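PDB 1U0K: gene product PA4716 from Pseudomonas aeruginosa, which is of unknown function but belongs to the PhzF family and probably acts as an isomerase, perhaps an epimerase. Local coordinates for residues L10-E15 with N21-F26; A82-H87 with G272-L277. All coordinates share one frame; numbering follows the deposited sequence.

How the interactions relate
Both contacts lie on the same side of the chain's centre and meet at strand 6-12, which pairs with strand 21-26 on one edge and with strand 267-282 on the other. Interaction 1 is made within the sheet, a fully buried hairpin pairing held by four backbone hydrogen bonds, with L10, V12 and L23 beside N21 on one face. Interaction 2 is layer packing: helix 78-90 lies on that same face and meets strand 267-282 through apolar side chains, with no hydrogen bond. The two touch directly, D11 N hydrogen-bonding Q275 O at 2.9 Å. Interaction 2 is also largely buried, although L276 is partly exposed, and both reach the second subunit.

Interaction 1. Residues L10-E15 with N21-F26; sequences LDVFAE and NGLAVF
L10, D11 and V12 pair with L23, G22 and N21 as the antiparallel arms of a beta hairpin, the first two strands of this PhzF-family chain. The tight part is the backbone. L10 and L23 form one hydrogen-bonded pair, with L10 N to L23 O at 2.9 Å; the return bond from L23 N to L10 O is more bent, 141° at the hydrogen. V12 and N21 form the other such pair. N21 N meets V12 O at 2.8 Å, and V12 N in turn bonds to N21 O at 2.9 Å. Between them D11 and G22 are a non-hydrogen-bonded pair, where CA-H...O contacts from G22 CA to L10 O and from D11 CA to N21 O help close the strands.

Side-chain packing is looser. On the face carrying L10, V12, N21 and L23, the V12 and L23 side chains cross obliquely and touch through V12 CG2 and L23 CD2 at 3.9 Å. L10 CD2 stands 4.3 Å from V25 CG2, a slack contact; helix 78-90 packs on this face, with L80 against V12 and L85 against V25. L23 lies close to E48, the predicted active-site residue, and N21 turns its amide outward from the hairpin, ND2 bonding to A220 O and D218 OD1. Past V12 the first segment leaves the pairing, and E15 ends exposed, in a salt bridge with R257. D11 is on the other face; its carboxylate leans over the neighbouring strand because CG sits beside the backbone N (chi1 -72°), and OD1 comes to 3.4 Å from G22 CA.

Interaction 2. Residues A82-H87 with G272-L277; sequences AAALLH and GHVQLL
V274 and L276 pack against A84 and L85 of helix 78-90; this is helix-on-sheet packing, with the axes of the short segments 8.7 Å apart and inclined at 57°. At the start of the segment G272 pairs by its backbone with A120; H273 follows, its ring meeting Y119 edge-to-face. V274 then turns inward and makes the closest contact, its CG1 lying 3.5 Å from A84 CB. The CG2 branch reaches the same methyl at 4.1 Å, which places A84 CB against both arms of the valine. The helix backbone comes near the strand here, A84 CA being 6.6 Å from V274 CA.

Q275 points back to the opposite side of the strand, where its amide bonds to A14 O and S116 OG. L276 returns to the helix side. Its two methyls divide the work: CD1 lies 4.5 Å from A84 CB, a loose touch, while CD2 meets L85 CD1 at 4.0 Å. The two leucine side chains cross at about a right angle, L85 reaching over with CG anti to its backbone N (chi1 176°). L277 turns away again, toward D11 and E43 of the second subunit.

Strand 267-282 thus runs between strands 6-12 and 117-129, with L10 beside V274 and L276, while helix 78-90 also rests on strands 96-101 and 106-114 through A82, A83 and H87.

Interaction 1. Residues L10-E15 with N21-F26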
loop_
_atom_site.group_PDB
_atom_site.type_symbol
_atom_site.label_atom_id
_atom_site.label_comp_id
_atom_site.label_asym_id
_atom_site.label_seq_id
_atom_site.Cartn_x
_atom_site.Cartn_y
_atom_site.Cartn_z
ATOM N N LEU A 10 2.669 0.977 13.844
ATOM C CA LEU A 10 3.935 1.467 14.377
ATOM C C LEU A 10 4.772 2.049 13.253
ATOM O O LEU A 10 4.584 1.701 12.096
ATOM C CB LEU A 10 4.738 0.308 14.994
ATOM C CG LEU A 10 4.372 -0.169 16.395
ATOM C CD1 LEU A 10 3.006 -0.767 16.468
ATOM C CD2 LEU A 10 5.403 -1.182 16.865
ATOM N N ASP A 11 5.722 2.902 13.607
ATOM C CA ASP A 11 6.788 3.287 12.691
ATOM C C ASP A 11 8.123 2.810 13.221
ATOM O O ASP A 11 8.437 3.020 14.388
ATOM C CB ASP A 11 6.841 4.796 12.544
ATOM C CG ASP A 11 5.695 5.332 11.756
ATOM O OD1 ASP A 11 5.213 4.636 10.827
ATOM O OD2 ASP A 11 5.203 6.444 12.002
ATOM N N VAL A 12 8.908 2.189 12.347
ATOM C CA VAL A 12 10.221 1.662 12.706
ATOM C C VAL A 12 11.305 2.477 11.990
ATOM O O VAL A 12 11.120 2.906 10.841
ATOM C CB VAL A 12 10.335 0.174 12.326
ATOM C CG1 VAL A 12 11.685 -0.407 12.783
ATOM C CG2 VAL A 12 9.173 -0.634 12.920
ATOM N N PHE A 13 12.432 2.668 12.675
ATOM C CA PHE A 13 13.483 3.610 12.257
ATOM C C PHE A 13 12.928 5.035 12.229
ATOM O O PHE A 13 13.107 5.784 11.259
ATOM C CB PHE A 13 14.099 3.215 10.915
ATOM C CG PHE A 13 14.652 1.809 10.884
ATOM C CD1 PHE A 13 14.136 0.865 10.006
ATOM C CD2 PHE A 13 15.691 1.434 11.720
ATOM C CE1 PHE A 13 14.638 -0.418 9.959
ATOM C CE2 PHE A 13 16.203 0.139 11.679
ATOM C CZ PHE A 13 15.678 -0.784 10.799
ATOM N N ALA A 14 12.273 5.398 13.328
ATOM C CA ALA A 14 11.479 6.615 13.438
ATOM C C ALA A 14 11.656 7.217 14.825
ATOM O O ALA A 14 11.293 6.607 15.831
ATOM C CB ALA A 14 9.992 6.295 13.176
ATOM N N GLU A 15 12.225 8.418 14.888
ATOM C CA GLU A 15 12.360 9.118 16.156
ATOM C C GLU A 15 11.134 9.971 16.470
ATOM O O GLU A 15 10.961 10.391 17.608
ATOM C CB GLU A 15 13.642 9.954 16.181
ATOM C CG GLU A 15 14.873 9.089 15.962
ATOM C CD GLU A 15 16.193 9.749 16.303
ATOM O OE1 GLU A 15 17.178 9.492 15.566
ATOM O OE2 GLU A 15 16.269 10.488 17.309
ATOM N N ASN A 21 9.523 3.725 8.663
ATOM C CA ASN A 21 8.813 2.676 7.952
ATOM C C ASN A 21 7.582 2.176 8.716
ATOM O O ASN A 21 7.722 1.612 9.784
ATOM C CB ASN A 21 9.762 1.499 7.680
ATOM C CG ASN A 21 9.359 0.696 6.470
ATOM O OD1 ASN A 21 8.248 0.845 5.952
ATOM N ND2 ASN A 21 10.273 -0.148 5.977
ATOM N N GLY A 22 6.393 2.352 8.147
ATOM C CA GLY A 22 5.172 1.906 8.782
ATOM C C GLY A 22 5.067 0.398 8.801
ATOM O O GLY A 22 5.501 -0.294 7.876
ATOM N N LEU A 23 4.466 -0.106 9.870
ATOM C CA LEU A 23 4.344 -1.538 10.134
ATOM C C LEU A 23 3.070 -1.815 10.896
ATOM O O LEU A 23 2.771 -1.100 11.859
ATOM C CB LEU A 23 5.513 -1.970 11.013
ATOM C CG LEU A 23 5.528 -3.392 11.565
ATOM C CD1 LEU A 23 5.851 -4.381 10.467
ATOM C CD2 LEU A 23 6.533 -3.494 12.702
ATOM N N ALA A 24 2.346 -2.875 10.526
ATOM C CA ALA A 24 1.251 -3.383 11.347
ATOM C C ALA A 24 1.705 -4.615 12.124
ATOM O O ALA A 24 2.366 -5.494 11.572
ATOM C CB ALA A 24 0.043 -3.718 10.521
ATOM N N VAL A 25 1.353 -4.661 13.407
ATOM C CA VAL A 25 1.690 -5.775 14.284
ATOM C C VAL A 25 0.425 -6.340 14.902
ATOM O O VAL A 25 -0.343 -5.601 15.493
ATOM C CB VAL A 25 2.611 -5.324 15.435
ATOM C CG1 VAL A 25 2.969 -6.510 16.352
ATOM C CG2 VAL A 25 3.866 -4.648 14.910
ATOM N N PHE A 26 0.210 -7.640 14.756
ATOM C CA PHE A 26 -0.900 -8.347 15.385
ATOM C C PHE A 26 -0.276 -9.079 16.576
ATOM O O PHE A 26 0.492 -10.009 16.396
ATOM C CB PHE A 26 -1.556 -9.326 14.401
ATOM C CG PHE A 26 -2.329 -8.669 13.285
ATOM C CD1 PHE A 26 -1.683 -7.945 12.298
ATOM C CD2 PHE A 26 -3.719 -8.797 13.218
ATOM C CE1 PHE A 26 -2.409 -7.347 11.259
ATOM C CE2 PHE A 26 -4.431 -8.224 12.176
ATOM C CZ PHE A 26 -3.784 -7.502 11.218
#

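Interaction 2. Residues A82-H87 with G272-L277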
loop_
_atom_site.group_PDB
_atom_site.type_symbol
_atom_site.label_atom_id
_atom_site.label_comp_id
_atom_site.label_asym_id
_atom_site.label_seq_id
_atom_site.Cartn_x
_atom_site.Cartn_y
_atom_site.Cartn_z
ATOM N N ALA A 82 7.843 -5.383 16.620
ATOM C CA ALA A 82 7.271 -6.333 17.557
ATOM C C ALA A 82 7.882 -6.206 18.960
ATOM O O ALA A 82 7.164 -6.195 19.958
ATOM C CB ALA A 82 7.414 -7.751 17.033
ATOM N N ALA A 83 9.203 -6.085 19.044
ATOM C CA ALA A 83 9.893 -5.932 20.328
ATOM C C ALA A 83 9.394 -4.703 21.084
ATOM O O ALA A 83 9.146 -4.762 22.284
ATOM C CB ALA A 83 11.410 -5.879 20.128
ATOM N N ALA A 84 9.250 -3.593 20.377
ATOM C CA ALA A 84 8.785 -2.356 20.980
ATOM C C ALA A 84 7.363 -2.503 21.517
ATOM O O ALA A 84 7.057 -2.048 22.625
ATOM C CB ALA A 84 8.856 -1.225 19.975
ATOM N N LEU A 85 6.502 -3.146 20.733
ATOM C CA LEU A 85 5.127 -3.352 21.136
ATOM C C LEU A 85 5.062 -4.265 22.352
ATOM O O LEU A 85 4.313 -3.990 23.278
ATOM C CB LEU A 85 4.265 -3.900 19.987
ATOM C CG LEU A 85 2.833 -4.218 20.427
ATOM C CD1 LEU A 85 2.101 -2.942 20.838
ATOM C CD2 LEU A 85 2.074 -4.962 19.369
ATOM N N LEU A 86 5.847 -5.341 22.363
ATOM C CA LEU A 86 5.851 -6.248 23.512
ATOM C C LEU A 86 6.289 -5.528 24.789
ATOM O O LEU A 86 5.758 -5.804 25.853
ATOM C CB LEU A 86 6.736 -7.459 23.237
ATOM C CG LEU A 86 6.203 -8.403 22.161
ATOM C CD1 LEU A 86 7.259 -9.436 21.810
ATOM C CD2 LEU A 86 4.937 -9.103 22.587
ATOM N N HIS A 87 7.237 -4.609 24.667
ATOM C CA HIS A 87 7.696 -3.782 25.796
ATOM C C HIS A 87 6.556 -2.880 26.270
ATOM O O HIS A 87 6.287 -2.774 27.470
ATOM C CB HIS A 87 8.896 -2.950 25.352
ATOM C CG HIS A 87 9.752 -2.415 26.462
ATOM N ND1 HIS A 87 9.254 -1.963 27.665
ATOM C CD2 HIS A 87 11.090 -2.220 26.514
ATOM C CE1 HIS A 87 10.258 -1.530 28.414
ATOM N NE2 HIS A 87 11.381 -1.680 27.737
ATOM N N GLY A 272 17.056 0.483 15.839
ATOM C CA GLY A 272 16.414 1.728 15.495
ATOM C C GLY A 272 15.337 2.121 16.486
ATOM O O GLY A 272 14.895 1.308 17.300
ATOM N N HIS A 273 14.922 3.380 16.403
ATOM C CA HIS A 273 13.815 3.891 17.188
ATOM C C HIS A 273 12.470 3.427 16.619
ATOM O O HIS A 273 12.325 3.227 15.410
ATOM C CB HIS A 273 13.880 5.420 17.270
ATOM C CG HIS A 273 15.053 5.924 18.052
ATOM N ND1 HIS A 273 15.043 6.023 19.426
ATOM C CD2 HIS A 273 16.277 6.346 17.653
ATOM C CE1 HIS A 273 16.213 6.482 19.842
ATOM N NE2 HIS A 273 16.976 6.694 18.785
ATOM N N VAL A 274 11.502 3.254 17.509
ATOM C CA VAL A 274 10.169 2.793 17.156
ATOM C C VAL A 274 9.128 3.647 17.862
ATOM O O VAL A 274 9.243 3.910 19.050
ATOM C CB VAL A 274 9.964 1.315 17.553
ATOM C CG1 VAL A 274 8.565 0.852 17.158
ATOM C CG2 VAL A 274 11.043 0.426 16.919
ATOM N N GLN A 275 8.120 4.081 17.112
ATOM C CA GLN A 275 6.990 4.814 17.655
ATOM C C GLN A 275 5.712 4.012 17.482
ATOM O O GLN A 275 5.530 3.356 16.469
ATOM C CB GLN A 275 6.822 6.141 16.915
ATOM C CG GLN A 275 8.079 6.983 16.858
ATOM C CD GLN A 275 8.648 7.318 18.231
ATOM O OE1 GLN A 275 7.918 7.712 19.141
ATOM N NE2 GLN A 275 9.952 7.160 18.376
ATOM N N LEU A 276 4.817 4.107 18.458
ATOM C CA LEU A 276 3.503 3.476 18.392
ATOM C C LEU A 276 2.467 4.546 18.033
ATOM O O LEU A 276 2.367 5.568 18.708
ATOM C CB LEU A 276 3.162 2.823 19.724
ATOM C CG LEU A 276 3.711 1.426 20.004
ATOM C CD1 LEU A 276 5.223 1.421 20.019
ATOM C CD2 LEU A 276 3.162 0.927 21.331
ATOM N N LEU A 277 1.722 4.320 16.962
ATOM C CA LEU A 277 0.805 5.331 16.422
ATOM C C LEU A 277 -0.673 5.090 16.704
ATOM O O LEU A 277 -1.408 6.055 16.921
ATOM C CB LEU A 277 0.993 5.451 14.911
ATOM C CG LEU A 277 2.100 6.388 14.432
ATOM C CD1 LEU A 277 3.486 5.997 14.897
ATOM C CD2 LEU A 277 2.042 6.468 12.913
#